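Local coordinates for ribonucleoside-diphosphate reductase (Pseudomonas aeruginosa, PDB 5IM3), which probably makes the deoxyribonucleotide precursors of DNA by reducing ribonucleoside diphosphates, and binds dATP as an allosteric effector in an ATP cone, at residues E126-A129 / A130-K133; K48-V51 / A52-A56. All coordinates share one frame; numbering follows the deposited sequence.

Contact 1: E126-A129 / A130-K133; sequences EARA and AERK. With DTP (2'-deoxyadenosine 5'-triphosphate), chain D.
The carbonyls of Glu126, Ala127, Arg128 and Ala129 accept i to i+4 hydrogen bonds from the backbone N of Ala130, Glu131, Arg132 and Lys133 respectively, joining two successive turns of helix 115-138. Of these bonds Arg132 N to Arg128 O is the longest at 3.3 Å. One turn apart on the helix surface, Arg128 and Glu131 run side by side and pair as a salt bridge, NH1 of Arg128 lying 2.9 Å from OE2 of Glu131. The carboxylate and guanidinium planes are 19° apart, and OE2 sits over a guanidinium face with no N-H directed at it. The bend of Arg128 at chi2 (-58°) folds its end back to this position. This helix belongs to the N-terminal ATP cone, and both arginines line the pocket of a bound dATP. Arg132 NE donates in the guanidinium plane to gamma-phosphate oxygen O3G of that dATP, 3.1 Å away and close to straight (168°). One face of the same guanidinium lies against Arg128 O, 3.4 Å above the plane. Arg128 meets the triphosphate with its aliphatic part, CB being 3.4 Å from the bridging O3B. Arg37 adds a further positive charge beside Arg132 and also bonds to the nucleotide.

Contact 2: K48-V51 / A52-A56; sequences KITV and AITKA. With DTP (2'-deoxyadenosine 5'-triphosphate), chain D; DTP (2'-deoxyadenosine 5'-triphosphate), chain C.
Thr50 and Thr54 meet one turn apart on helix 46-60, where the Thr54 hydroxyl turns back onto the preceding turn. Thr54 OG1, placed anti to the carbonyl carbon and beside its own backbone N (chi1 -56°), donates to Thr50 O at 2.6 Å. Thr54 N donates to the same oxygen at 3.0 Å from the other face of the carbonyl plane, so two donors grip it. The Thr50 hydroxyl hydrogen-bonds to the hydroxyl of Thr79 on helix 69-88. Ile49 and Ile53 lie alongside each other, CG2 of Ile49 touching CD1 of Ile53 at 3.9 Å, and both pack on helix 98-111. Val51 CG1 meets Lys55 CE at 3.6 Å. The extended Lys55 chain runs past the adenine of one dATP, with CB 3.5 Å from C8 and CD also close to it; a turn at chi4 (134°) then leaves NZ near C5' and O5' of the same nucleotide. Ala56 CB approaches N3 of that base at 3.7 Å. Lys48 lays CB and CG over the imidazole face of the second dATP's adenine, CB 3.2 Å from N7, while Ile49 CG1 touches the sugar at C2'. The helix thus lines both dATP sites of the ATP cone. This is consistent with its contributing mainly close van der Waals contact to the bases and sugars, while Lys55 NZ probably adds positive charge near the start of one triphosphate.

Overall arrangement
From the N terminus, the chain first reaches contact 2 on helix 46-60, passes through helices 69-88 and 98-111, and then enters helix 115-138, which carries contact 1. The two are in series: each spans adjoining turns of a single helix, so neither closes a long loop and they do not nest or cross. The centres of contact 1 and contact 2 lie about 18 Å apart. The dATP of chain D bridges the gap, its base and sugar against 52-56 and its triphosphate against 128-132, while the other dATP adjoins 48-51. This nucleotide, rather than any touch between the contacts themselves, links them within the N-terminal ATP cone, far from the centre of the chain.

Contact 1: E126-A129 / A130-K133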
loop_
_atom_site.group_PDB
_atom_site.type_symbol
_atom_site.label_atom_id
_atom_site.label_comp_id
_atom_site.label_asym_id
_atom_site.label_seq_id
_atom_site.Cartn_x
_atom_site.Cartn_y
_atom_site.Cartn_z
ATOM N N GLU A 126 46.967 0.342 -37.819
ATOM C CA GLU A 126 46.348 -0.738 -38.577
ATOM C C GLU A 126 47.076 -0.960 -39.895
ATOM O O GLU A 126 47.217 -2.101 -40.349
ATOM C CB GLU A 126 44.870 -0.435 -38.823
ATOM C CG GLU A 126 44.059 -1.650 -39.260
ATOM C CD GLU A 126 43.966 -2.709 -38.178
ATOM O OE1 GLU A 126 44.124 -2.361 -36.986
ATOM O OE2 GLU A 126 43.739 -3.889 -38.521
ATOM N N ALA A 127 47.547 0.122 -40.519
ATOM C CA ALA A 127 48.318 -0.011 -41.751
ATOM C C ALA A 127 49.551 -0.872 -41.533
ATOM O O ALA A 127 49.887 -1.714 -42.375
ATOM C CB ALA A 127 48.717 1.369 -42.275
ATOM N N ARG A 128 50.237 -0.683 -40.404
ATOM C CA ARG A 128 51.421 -1.479 -40.116
ATOM C C ARG A 128 51.086 -2.874 -39.620
ATOM O O ARG A 128 51.934 -3.766 -39.713
ATOM C CB ARG A 128 52.305 -0.755 -39.094
ATOM C CG ARG A 128 52.923 0.535 -39.625
ATOM C CD ARG A 128 53.779 0.283 -40.869
ATOM N NE ARG A 128 54.200 1.516 -41.525
ATOM C CZ ARG A 128 53.514 2.138 -42.483
ATOM N NH1 ARG A 128 52.352 1.657 -42.910
ATOM N NH2 ARG A 128 53.999 3.251 -43.018
ATOM N N ALA A 129 49.874 -3.086 -39.108
ATOM C CA ALA A 129 49.428 -4.444 -38.829
ATOM C C ALA A 129 49.122 -5.187 -40.123
ATOM O O ALA A 129 49.392 -6.389 -40.236
ATOM C CB ALA A 129 48.199 -4.418 -37.918
ATOM N N ALA A 130 48.572 -4.482 -41.112
ATOM C CA ALA A 130 48.304 -5.097 -42.407
ATOM C C ALA A 130 49.592 -5.570 -43.069
ATOM O O ALA A 130 49.636 -6.661 -43.651
ATOM C CB ALA A 130 47.567 -4.108 -43.311
ATOM N N GLU A 131 50.653 -4.762 -42.994
ATOM C CA GLU A 131 51.925 -5.152 -43.597
ATOM C C GLU A 131 52.525 -6.361 -42.889
ATOM O O GLU A 131 53.108 -7.237 -43.537
ATOM C CB GLU A 131 52.901 -3.973 -43.571
ATOM C CG GLU A 131 52.475 -2.798 -44.449
ATOM C CD GLU A 131 53.283 -1.533 -44.194
ATOM O OE1 GLU A 131 54.240 -1.581 -43.388
ATOM O OE2 GLU A 131 52.955 -0.486 -44.798
ATOM N N ARG A 132 52.401 -6.423 -41.560
ATOM C CA ARG A 132 52.868 -7.600 -40.834
ATOM C C ARG A 132 52.040 -8.826 -41.194
ATOM O O ARG A 132 52.591 -9.909 -41.426
ATOM C CB ARG A 132 52.820 -7.349 -39.327
ATOM C CG ARG A 132 53.876 -6.384 -38.820
ATOM C CD ARG A 132 53.872 -6.294 -37.300
ATOM N NE ARG A 132 53.416 -4.987 -36.829
ATOM C CZ ARG A 132 52.199 -4.726 -36.357
ATOM N NH1 ARG A 132 51.281 -5.680 -36.270
ATOM N NH2 ARG A 132 51.901 -3.498 -35.960
ATOM N N LYS A 133 50.716 -8.674 -41.244
ATOM C CA LYS A 133 49.849 -9.791 -41.599
ATOM C C LYS A 133 50.175 -10.312 -42.994
ATOM O O LYS A 133 50.338 -11.520 -43.198
ATOM C CB LYS A 133 48.386 -9.353 -41.513
ATOM C CG LYS A 133 47.383 -10.457 -41.801
ATOM C CD LYS A 133 45.962 -9.959 -41.598
ATOM C CE LYS A 133 44.953 -11.092 -41.663
ATOM N NZ LYS A 133 43.598 -10.636 -41.234
HETATM P PG DTP D . 55.943 -1.440 -36.937
HETATM O O1G DTP D . 56.918 -1.114 -35.917
HETATM O O2G DTP D . 56.217 -0.803 -38.261
HETATM O O3G DTP D . 55.747 -2.915 -37.122
HETATM P PB DTP D . 54.078 0.106 -35.333
HETATM O O1B DTP D . 54.779 -0.197 -34.074
HETATM O O2B DTP D . 52.573 0.065 -35.117
HETATM O O3B DTP D . 54.518 -0.903 -36.481
HETATM P PA DTP D . 55.890 2.326 -35.668
HETATM O O1A DTP D . 56.189 3.140 -36.864
HETATM O O2A DTP D . 57.031 1.351 -35.339
HETATM O O3A DTP D . 54.532 1.525 -35.885
HETATM O "O5'" DTP D . 55.570 3.154 -34.371
HETATM C "C5'" DTP D . 54.775 4.345 -34.471
HETATM C "C4'" DTP D . 53.572 4.300 -33.559
HETATM O "O4'" DTP D . 53.198 5.651 -33.214
HETATM C "C3'" DTP D . 52.326 3.639 -34.166
HETATM O "O3'" DTP D . 51.869 2.571 -33.335
HETATM C "C2'" DTP D . 51.280 4.754 -34.209
HETATM C "C1'" DTP D . 52.065 6.031 -33.965
HETATM N N9 DTP D . 52.503 6.731 -35.171
HETATM C C8 DTP D . 53.757 6.808 -35.715
HETATM N N7 DTP D . 53.812 7.474 -36.843
HETATM C C5 DTP D . 52.499 7.866 -37.056
HETATM C C6 DTP D . 51.884 8.604 -38.085
HETATM N N6 DTP D . 52.524 9.037 -39.173
HETATM N N1 DTP D . 50.561 8.844 -37.978
HETATM C C2 DTP D . 49.904 8.366 -36.918
HETATM N N3 DTP D . 50.370 7.644 -35.900
HETATM C C4 DTP D . 51.684 7.424 -36.028
#

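Contact 2: K48-V51 / A52-A56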
loop_
_atom_site.group_PDB
_atom_site.type_symbol
_atom_site.label_atom_id
_atom_site.label_comp_id
_atom_site.label_asym_id
_atom_site.label_seq_id
_atom_site.Cartn_x
_atom_site.Cartn_y
_atom_site.Cartn_z
ATOM N N LYS A 48 59.404 5.214 -25.181
ATOM C CA LYS A 48 58.815 4.604 -26.371
ATOM C C LYS A 48 57.338 4.957 -26.496
ATOM O O LYS A 48 56.832 5.149 -27.609
ATOM C CB LYS A 48 59.012 3.086 -26.335
ATOM C CG LYS A 48 60.472 2.649 -26.319
ATOM C CD LYS A 48 61.206 3.082 -27.582
ATOM C CE LYS A 48 62.642 2.585 -27.591
ATOM N NZ LYS A 48 63.364 2.970 -28.837
ATOM N N ILE A 49 56.630 5.050 -25.369
ATOM C CA ILE A 49 55.242 5.502 -25.403
ATOM C C ILE A 49 55.179 6.987 -25.731
ATOM O O ILE A 49 54.379 7.424 -26.567
ATOM C CB ILE A 49 54.541 5.196 -24.067
ATOM C CG1 ILE A 49 54.417 3.684 -23.873
ATOM C CG2 ILE A 49 53.163 5.863 -24.020
ATOM C CD1 ILE A 49 53.804 3.268 -22.550
ATOM N N THR A 50 56.017 7.786 -25.066
ATOM C CA THR A 50 56.031 9.223 -25.314
ATOM C C THR A 50 56.370 9.529 -26.767
ATOM O O THR A 50 55.755 10.407 -27.385
ATOM C CB THR A 50 57.030 9.902 -24.376
ATOM O OG1 THR A 50 56.589 9.753 -23.021
ATOM C CG2 THR A 50 57.167 11.385 -24.702
ATOM N N VAL A 51 57.355 8.824 -27.326
ATOM C CA VAL A 51 57.711 9.034 -28.726
ATOM C C VAL A 51 56.543 8.658 -29.628
ATOM O O VAL A 51 56.203 9.389 -30.564
ATOM C CB VAL A 51 58.985 8.237 -29.075
ATOM C CG1 VAL A 51 59.220 8.214 -30.575
ATOM C CG2 VAL A 51 60.193 8.832 -28.367
ATOM N N ALA A 52 55.899 7.521 -29.352
ATOM C CA ALA A 52 54.816 7.053 -30.212
ATOM C C ALA A 52 53.692 8.080 -30.291
ATOM O O ALA A 52 53.259 8.462 -31.384
ATOM C CB ALA A 52 54.287 5.712 -29.703
ATOM N N ILE A 53 53.209 8.542 -29.137
ATOM C CA ILE A 53 52.115 9.510 -29.121
ATOM C C ILE A 53 52.547 10.814 -29.780
ATOM O O ILE A 53 51.764 11.454 -30.493
ATOM C CB ILE A 53 51.628 9.742 -27.678
ATOM C CG1 ILE A 53 51.174 8.422 -27.050
ATOM C CG2 ILE A 53 50.487 10.763 -27.654
ATOM C CD1 ILE A 53 50.749 8.544 -25.603
ATOM N N THR A 54 53.791 11.236 -29.546
ATOM C CA THR A 54 54.271 12.475 -30.150
ATOM C C THR A 54 54.285 12.376 -31.671
ATOM O O THR A 54 53.950 13.342 -32.365
ATOM C CB THR A 54 55.666 12.814 -29.622
ATOM O OG1 THR A 54 55.634 12.883 -28.193
ATOM C CG2 THR A 54 56.140 14.153 -30.177
ATOM N N LYS A 55 54.675 11.215 -32.208
ATOM C CA LYS A 55 54.615 11.012 -33.652
ATOM C C LYS A 55 53.214 11.281 -34.184
ATOM O O LYS A 55 53.049 11.911 -35.235
ATOM C CB LYS A 55 55.042 9.589 -34.012
ATOM C CG LYS A 55 56.500 9.241 -33.736
ATOM C CD LYS A 55 56.845 7.891 -34.368
ATOM C CE LYS A 55 58.149 7.300 -33.843
ATOM N NZ LYS A 55 58.019 5.846 -33.501
ATOM N N ALA A 56 52.188 10.810 -33.468
ATOM C CA ALA A 56 50.819 10.955 -33.950
ATOM C C ALA A 56 50.351 12.403 -33.897
ATOM O O ALA A 56 49.571 12.832 -34.754
ATOM C CB ALA A 56 49.879 10.064 -33.136
HETATM P PG DTP D . 55.943 -1.440 -36.937
HETATM O O1G DTP D . 56.918 -1.114 -35.917
HETATM O O2G DTP D . 56.217 -0.803 -38.261
HETATM O O3G DTP D . 55.747 -2.915 -37.122
HETATM P PB DTP D . 54.078 0.106 -35.333
HETATM O O1B DTP D . 54.779 -0.197 -34.074
HETATM O O2B DTP D . 52.573 0.065 -35.117
HETATM O O3B DTP D . 54.518 -0.903 -36.481
HETATM P PA DTP D . 55.890 2.326 -35.668
HETATM O O1A DTP D . 56.189 3.140 -36.864
HETATM O O2A DTP D . 57.031 1.351 -35.339
HETATM O O3A DTP D . 54.532 1.525 -35.885
HETATM O "O5'" DTP D . 55.570 3.154 -34.371
HETATM C "C5'" DTP D . 54.775 4.345 -34.471
HETATM C "C4'" DTP D . 53.572 4.300 -33.559
HETATM O "O4'" DTP D . 53.198 5.651 -33.214
HETATM C "C3'" DTP D . 52.326 3.639 -34.166
HETATM O "O3'" DTP D . 51.869 2.571 -33.335
HETATM C "C2'" DTP D . 51.280 4.754 -34.209
HETATM C "C1'" DTP D . 52.065 6.031 -33.965
HETATM N N9 DTP D . 52.503 6.731 -35.171
HETATM C C8 DTP D . 53.757 6.808 -35.715
HETATM N N7 DTP D . 53.812 7.474 -36.843
HETATM C C5 DTP D . 52.499 7.866 -37.056
HETATM C C6 DTP D . 51.884 8.604 -38.085
HETATM N N6 DTP D . 52.524 9.037 -39.173
HETATM N N1 DTP D . 50.561 8.844 -37.978
HETATM C C2 DTP D . 49.904 8.366 -36.918
HETATM N N3 DTP D . 50.370 7.644 -35.900
HETATM C C4 DTP D . 51.684 7.424 -36.028
HETATM P PG DTP C . 59.894 -1.114 -33.612
HETATM O O1G DTP C . 61.059 -0.277 -33.244
HETATM O O2G DTP C . 58.670 -0.280 -34.032
HETATM O O3G DTP C . 60.203 -2.089 -34.731
HETATM P PB DTP C . 57.980 -1.759 -31.626
HETATM O O1B DTP C . 56.862 -1.703 -32.590
HETATM O O2B DTP C . 57.752 -2.808 -30.553
HETATM O O3B DTP C . 59.361 -1.974 -32.384
HETATM P PA DTP C . 57.633 1.042 -31.648
HETATM O O1A DTP C . 58.405 2.199 -31.158
HETATM O O2A DTP C . 57.550 0.933 -33.174
HETATM O O3A DTP C . 58.187 -0.308 -31.016
HETATM O "O5'" DTP C . 56.194 1.011 -31.077
HETATM C "C5'" DTP C . 56.113 1.115 -29.653
HETATM C "C4'" DTP C . 54.740 0.756 -29.155
HETATM O "O4'" DTP C . 54.857 -0.257 -28.139
HETATM C "C3'" DTP C . 54.034 1.912 -28.461
HETATM O "O3'" DTP C . 52.616 1.745 -28.461
HETATM C "C2'" DTP C . 54.599 1.834 -27.049
HETATM C "C1'" DTP C . 54.956 0.363 -26.862
HETATM N N9 DTP C . 56.300 0.137 -26.335
HETATM C C8 DTP C . 57.487 0.072 -27.015
HETATM N N7 DTP C . 58.541 -0.051 -26.245
HETATM C C5 DTP C . 58.009 -0.073 -24.965
HETATM C C6 DTP C . 58.604 -0.181 -23.695
HETATM N N6 DTP C . 59.928 -0.170 -23.495
HETATM N N1 DTP C . 57.784 -0.214 -22.621
HETATM C C2 DTP C . 56.465 -0.123 -22.818
HETATM N N3 DTP C . 55.797 0.019 -23.963
HETATM C C4 DTP C . 56.629 0.031 -25.006
#